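Local coordinates for putative DNA-binding protein (Ralstonia eutropha, PDB 2OBP), which probably binds DNA through a compact winged helix-turn-helix domain, at residues 13-18 and 53-58; 20-25 and 78-83. All blocks are in the same frame, centred on the assembly; numbering follows the deposited sequence.

Contact 1. Residues 13-18 and 53-58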
loop_
_atom_site.group_PDB
_atom_site.type_symbol
_atom_site.label_atom_id
_atom_site.label_comp_id
_atom_site.label_asym_id
_atom_site.label_seq_id
_atom_site.Cartn_x
_atom_site.Cartn_y
_atom_site.Cartn_z
ATOM N N GLY A 13 20.650 -2.118 -0.372
ATOM C CA GLY A 13 20.197 -3.545 -0.303
ATOM C C GLY A 13 18.689 -3.699 -0.167
ATOM O O GLY A 13 18.189 -4.803 -0.042
ATOM N N ILE A 14 17.968 -2.591 -0.231
ATOM C CA ILE A 14 16.552 -2.570 0.097
ATOM C C ILE A 14 15.709 -2.843 -1.151
ATOM O O ILE A 14 16.055 -2.378 -2.241
ATOM C CB ILE A 14 16.185 -1.210 0.755
ATOM C CG1 ILE A 14 14.848 -1.298 1.486
ATOM C CG2 ILE A 14 16.147 -0.113 -0.276
ATOM C CD1 ILE A 14 14.647 -0.202 2.527
ATOM N N ASP A 15 14.633 -3.628 -1.003
ATOM C CA ASP A 15 13.702 -3.886 -2.117
ATOM C C ASP A 15 12.966 -2.586 -2.443
ATOM O O ASP A 15 12.130 -2.114 -1.639
ATOM C CB ASP A 15 12.692 -4.991 -1.762
ATOM C CG ASP A 15 11.739 -5.353 -2.944
ATOM O OD1 ASP A 15 11.624 -4.586 -3.905
ATOM O OD2 ASP A 15 11.102 -6.433 -2.915
ATOM N N PRO A 16 13.248 -2.002 -3.621
ATOM C CA PRO A 16 12.676 -0.701 -3.950
ATOM C C PRO A 16 11.154 -0.774 -4.153
ATOM O O PRO A 16 10.451 0.225 -3.983
ATOM C CB PRO A 16 13.415 -0.305 -5.219
ATOM C CG PRO A 16 13.815 -1.619 -5.845
ATOM C CD PRO A 16 14.133 -2.505 -4.699
ATOM N N ALA A 17 10.653 -1.940 -4.549
ATOM C CA ALA A 17 9.221 -2.099 -4.730
ATOM C C ALA A 17 8.451 -2.029 -3.419
ATOM O O ALA A 17 7.336 -1.458 -3.368
ATOM C CB ALA A 17 8.888 -3.406 -5.497
ATOM N N ILE A 18 9.007 -2.583 -2.347
ATOM C CA ILE A 18 8.335 -2.486 -1.058
ATOM C C ILE A 18 8.352 -1.009 -0.561
ATOM O O ILE A 18 7.357 -0.476 -0.071
ATOM C CB ILE A 18 8.908 -3.458 -0.004
ATOM C CG1 ILE A 18 8.707 -4.934 -0.431
ATOM C CG2 ILE A 18 8.216 -3.169 1.333
ATOM C CD1 ILE A 18 9.468 -5.983 0.367
ATOM N N LEU A 53 2.780 -5.545 -7.482
ATOM C CA LEU A 53 2.029 -4.867 -6.419
ATOM C C LEU A 53 1.375 -5.902 -5.513
ATOM O O LEU A 53 1.417 -5.764 -4.272
ATOM C CB LEU A 53 1.000 -3.876 -6.966
ATOM C CG LEU A 53 0.112 -3.230 -5.862
ATOM C CD1 LEU A 53 0.919 -2.340 -4.875
ATOM C CD2 LEU A 53 -1.090 -2.457 -6.470
ATOM N N ARG A 54 0.722 -6.897 -6.106
ATOM C CA ARG A 54 0.041 -7.931 -5.306
ATOM C C ARG A 54 0.986 -8.688 -4.378
ATOM O O ARG A 54 0.639 -8.981 -3.238
ATOM C CB ARG A 54 -0.751 -8.886 -6.188
ATOM C CG ARG A 54 -2.011 -8.228 -6.806
ATOM C CD ARG A 54 -2.889 -9.230 -7.452
ATOM N NE ARG A 54 -3.992 -8.630 -8.228
ATOM C CZ ARG A 54 -5.205 -8.340 -7.745
ATOM N NH1 ARG A 54 -5.516 -8.545 -6.467
ATOM N NH2 ARG A 54 -6.125 -7.830 -8.559
ATOM N N ARG A 55 2.203 -8.955 -4.865
ATOM C CA ARG A 55 3.212 -9.628 -4.076
ATOM C C ARG A 55 3.598 -8.772 -2.868
ATOM O O ARG A 55 3.639 -9.239 -1.731
ATOM C CB ARG A 55 4.439 -9.919 -4.985
ATOM C CG ARG A 55 5.587 -10.711 -4.350
ATOM C CD ARG A 55 6.556 -9.843 -3.602
ATOM N NE ARG A 55 7.387 -8.995 -4.475
ATOM C CZ ARG A 55 8.310 -8.122 -4.065
ATOM N NH1 ARG A 55 8.553 -7.917 -2.792
ATOM N NH2 ARG A 55 9.025 -7.456 -4.970
ATOM N N VAL A 56 3.898 -7.513 -3.151
ATOM C CA VAL A 56 4.276 -6.561 -2.109
ATOM C C VAL A 56 3.143 -6.388 -1.072
ATOM O O VAL A 56 3.373 -6.415 0.151
ATOM C CB VAL A 56 4.674 -5.201 -2.716
ATOM C CG1 VAL A 56 4.728 -4.120 -1.650
ATOM C CG2 VAL A 56 6.021 -5.294 -3.510
ATOM N N LEU A 57 1.907 -6.260 -1.545
ATOM C CA LEU A 57 0.791 -6.102 -0.601
ATOM C C LEU A 57 0.581 -7.333 0.224
ATOM O O LEU A 57 0.176 -7.229 1.369
ATOM C CB LEU A 57 -0.506 -5.719 -1.312
ATOM C CG LEU A 57 -0.543 -4.307 -1.943
ATOM C CD1 LEU A 57 -1.831 -4.110 -2.790
ATOM C CD2 LEU A 57 -0.437 -3.222 -0.860
ATOM N N THR A 58 0.721 -8.521 -0.361
ATOM C CA THR A 58 0.611 -9.725 0.431
ATOM C C THR A 58 1.626 -9.699 1.570
ATOM O O THR A 58 1.341 -10.065 2.705
ATOM C CB THR A 58 0.765 -11.003 -0.412
ATOM O OG1 THR A 58 -0.378 -11.087 -1.308
ATOM C CG2 THR A 58 0.844 -12.241 0.483
#
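Asp15 CG and Arg55 CG both stand anti to their backbone N (chi1 -177° and -176°), bringing the charged groups together. The arginine chain then bends at chi2 and chi3, so its guanidinium meets the carboxylate tip to tip. NH1 and NH2 of Arg55 both grip one oxygen, Asp15 OD2, at 3.0 Å and 3.1 Å. OD2 lies near the guanidinium plane; NH2 meets the syn lone pair of OD2, whereas NH1 comes from above the carboxylate plane. The other oxygen, Asp15 OD1, accepts from Ala17 N at 2.9 Å, so a single carboxylate both caps helix 16-28 and bridges to helix 50-62. Arg55 NH1 has a further partner in Gln59 OE1, which helps fix the rotation of the guanidinium. Val56 CG2 lies over the centre of one guanidinium face, 3.6 Å from its plane, and touches Ala17 CB at 4.0 Å. Val56 CG1 rests on Ile18 CA, while the Ile18 side chain crosses Arg55 at about a right angle, its CG1 and CD1 each 3.8 Å from Arg55 NH1. An N-cap aspartate salt-bridged beside a small apolar seam thus joins the first helix to helix 50-62, the second helix of a helix-turn-helix in a winged-helix fold.

Contact 2. Residues 20-25 and 78-83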
loop_
_atom_site.group_PDB
_atom_site.type_symbol
_atom_site.label_atom_id
_atom_site.label_comp_id
_atom_site.label_asym_id
_atom_site.label_seq_id
_atom_site.Cartn_x
_atom_site.Cartn_y
_atom_site.Cartn_z
ATOM N N GLU A 20 8.535 1.681 -2.418
ATOM C CA GLU A 20 7.697 2.526 -3.251
ATOM C C GLU A 20 6.211 2.391 -2.892
ATOM O O GLU A 20 5.478 3.390 -2.823
ATOM C CB GLU A 20 7.911 2.252 -4.725
ATOM C CG GLU A 20 7.371 3.370 -5.616
ATOM C CD GLU A 20 8.096 4.703 -5.446
ATOM O OE1 GLU A 20 9.230 4.725 -4.911
ATOM O OE2 GLU A 20 7.514 5.734 -5.836
ATOM N N VAL A 21 5.771 1.162 -2.648
ATOM C CA VAL A 21 4.418 0.940 -2.220
ATOM C C VAL A 21 4.156 1.599 -0.861
ATOM O O VAL A 21 3.078 2.171 -0.658
ATOM C CB VAL A 21 4.060 -0.572 -2.219
ATOM C CG1 VAL A 21 2.666 -0.824 -1.593
ATOM C CG2 VAL A 21 4.116 -1.093 -3.656
ATOM N N LEU A 22 5.083 1.486 0.109
ATOM C CA LEU A 22 4.913 2.186 1.381
ATOM C C LEU A 22 4.780 3.699 1.209
ATOM O O LEU A 22 3.921 4.321 1.829
ATOM C CB LEU A 22 6.100 1.889 2.324
ATOM C CG LEU A 22 6.065 0.509 2.992
ATOM C CD1 LEU A 22 7.428 0.301 3.720
ATOM C CD2 LEU A 22 4.970 0.427 4.002
ATOM N N LEU A 23 5.610 4.270 0.345
ATOM C CA LEU A 23 5.521 5.706 0.039
ATOM C C LEU A 23 4.198 6.106 -0.592
ATOM O O LEU A 23 3.614 7.126 -0.216
ATOM C CB LEU A 23 6.677 6.113 -0.863
ATOM C CG LEU A 23 8.018 6.273 -0.186
ATOM C CD1 LEU A 23 9.049 6.418 -1.287
ATOM C CD2 LEU A 23 7.974 7.520 0.705
ATOM N N VAL A 24 3.720 5.314 -1.554
ATOM C CA VAL A 24 2.452 5.620 -2.209
ATOM C C VAL A 24 1.286 5.512 -1.211
ATOM O O VAL A 24 0.407 6.376 -1.178
ATOM C CB VAL A 24 2.230 4.703 -3.425
ATOM C CG1 VAL A 24 0.820 4.768 -3.927
ATOM C CG2 VAL A 24 3.220 5.063 -4.521
ATOM N N LEU A 25 1.282 4.461 -0.386
ATOM C CA LEU A 25 0.210 4.270 0.589
ATOM C C LEU A 25 0.227 5.365 1.669
ATOM O O LEU A 25 -0.818 5.811 2.122
ATOM C CB LEU A 25 0.252 2.871 1.230
ATOM C CG LEU A 25 -0.094 1.718 0.252
ATOM C CD1 LEU A 25 0.035 0.378 0.976
ATOM C CD2 LEU A 25 -1.463 1.910 -0.426
ATOM N N ALA A 78 -6.376 -0.923 -1.111
ATOM C CA ALA A 78 -5.433 -1.176 -0.031
ATOM C C ALA A 78 -5.035 0.145 0.605
ATOM O O ALA A 78 -5.137 1.220 0.011
ATOM C CB ALA A 78 -4.190 -1.902 -0.580
ATOM N N SER A 79 -4.572 0.036 1.828
ATOM C CA SER A 79 -4.227 1.195 2.650
ATOM C C SER A 79 -3.293 0.723 3.778
ATOM O O SER A 79 -3.238 -0.472 4.062
ATOM C CB SER A 79 -5.446 1.874 3.269
ATOM O OG SER A 79 -6.319 0.970 3.909
ATOM N N LEU A 80 -2.640 1.671 4.430
ATOM C CA LEU A 80 -1.869 1.353 5.634
ATOM C C LEU A 80 -2.818 1.130 6.796
ATOM O O LEU A 80 -3.828 1.845 6.925
ATOM C CB LEU A 80 -0.873 2.430 5.948
ATOM C CG LEU A 80 0.180 2.724 4.905
ATOM C CD1 LEU A 80 0.998 3.962 5.256
ATOM C CD2 LEU A 80 1.056 1.515 4.632
ATOM N N THR A 81 -2.479 0.155 7.644
ATOM C CA THR A 81 -3.130 -0.025 8.911
ATOM C C THR A 81 -2.714 1.149 9.817
ATOM O O THR A 81 -1.832 1.941 9.474
ATOM C CB THR A 81 -2.675 -1.316 9.565
ATOM O OG1 THR A 81 -1.239 -1.306 9.651
ATOM C CG2 THR A 81 -3.132 -2.559 8.689
ATOM N N GLN A 82 -3.300 1.253 11.007
ATOM C CA GLN A 82 -2.853 2.282 11.932
ATOM C C GLN A 82 -1.349 2.106 12.229
ATOM O O GLN A 82 -0.605 3.067 12.263
ATOM C CB GLN A 82 -3.677 2.254 13.222
ATOM C CG GLN A 82 -3.307 3.359 14.221
ATOM N N GLU A 83 -0.916 0.868 12.381
ATOM C CA GLU A 83 0.513 0.558 12.559
ATOM C C GLU A 83 1.368 1.000 11.402
ATOM O O GLU A 83 2.409 1.619 11.576
ATOM C CB GLU A 83 0.743 -0.932 12.785
ATOM C CG GLU A 83 0.306 -1.414 14.125
ATOM C CD GLU A 83 -1.185 -1.580 14.270
ATOM O OE1 GLU A 83 -1.944 -1.608 13.275
ATOM O OE2 GLU A 83 -1.617 -1.665 15.419
HETATM O O HOH W 1 -2.993 4.459 3.241
#
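Leu80, at the end of the second strand of a winged-helix wing, packs against the first helix of the domain, and its side chain and that of Leu25 carry most of the contact. With chi1 at -60°, CB carries CG anti to the carbonyl carbon, which brings the branch end up against Leu25 of helix 16-28. Leu80 CG lies 3.7 Å from Leu25 CB, where the two leucines cross obliquely. From there the branches part: Leu80 CD1 rests by the backbone of Leu25, 3.9 Å from its carbonyl carbon, whereas Leu80 CD2 touches both Leu25 CB and Leu25 CD1 and reaches Leu22 CD2 at 4.1 Å, the two side chains crossing at about a right angle. Leu25, whose CB points toward the strand, lays its CD2 methyl on the strand backbone, 3.8 Å from Ala78 O and close to Ser79 CA. Helix and strand run almost perpendicular, at 86°, so one helical turn presents Leu22 and Leu25 to the strand's last residues. Ile42 of helix 39-46 also packs on Leu25 and Ala78, extending the apolar core, and Phe92 near the C terminus covers Leu22. Beyond the strand, Thr81 caps helix 82-91 through its OG1 and Gly84 N. The direct contact is apolar, but the backbones are joined by one water, which donates to Leu25 O at 2.8 Å and accepts from Leu80 N at 3.1 Å.

Overall arrangement
From the N terminus, the chain passes through 13-18 and straight on through 20-25, so both contacts begin on helix 16-28. Contact 1 closes a loop spanning helix 39-46 and the start of helix 50-62. Contact 2 closes a longer one, which takes in both of these helices and most of the two-stranded wing. The loops cross, since 20-25 lies inside the first and 78-83 beyond its end. The contact centres are about 11 Å apart, and Val21 mediates between them by packing on Leu53, Val56 and Leu57, while Leu57 also meets Ala78. Together they tie the first helix to the helix-turn-helix and to the wing.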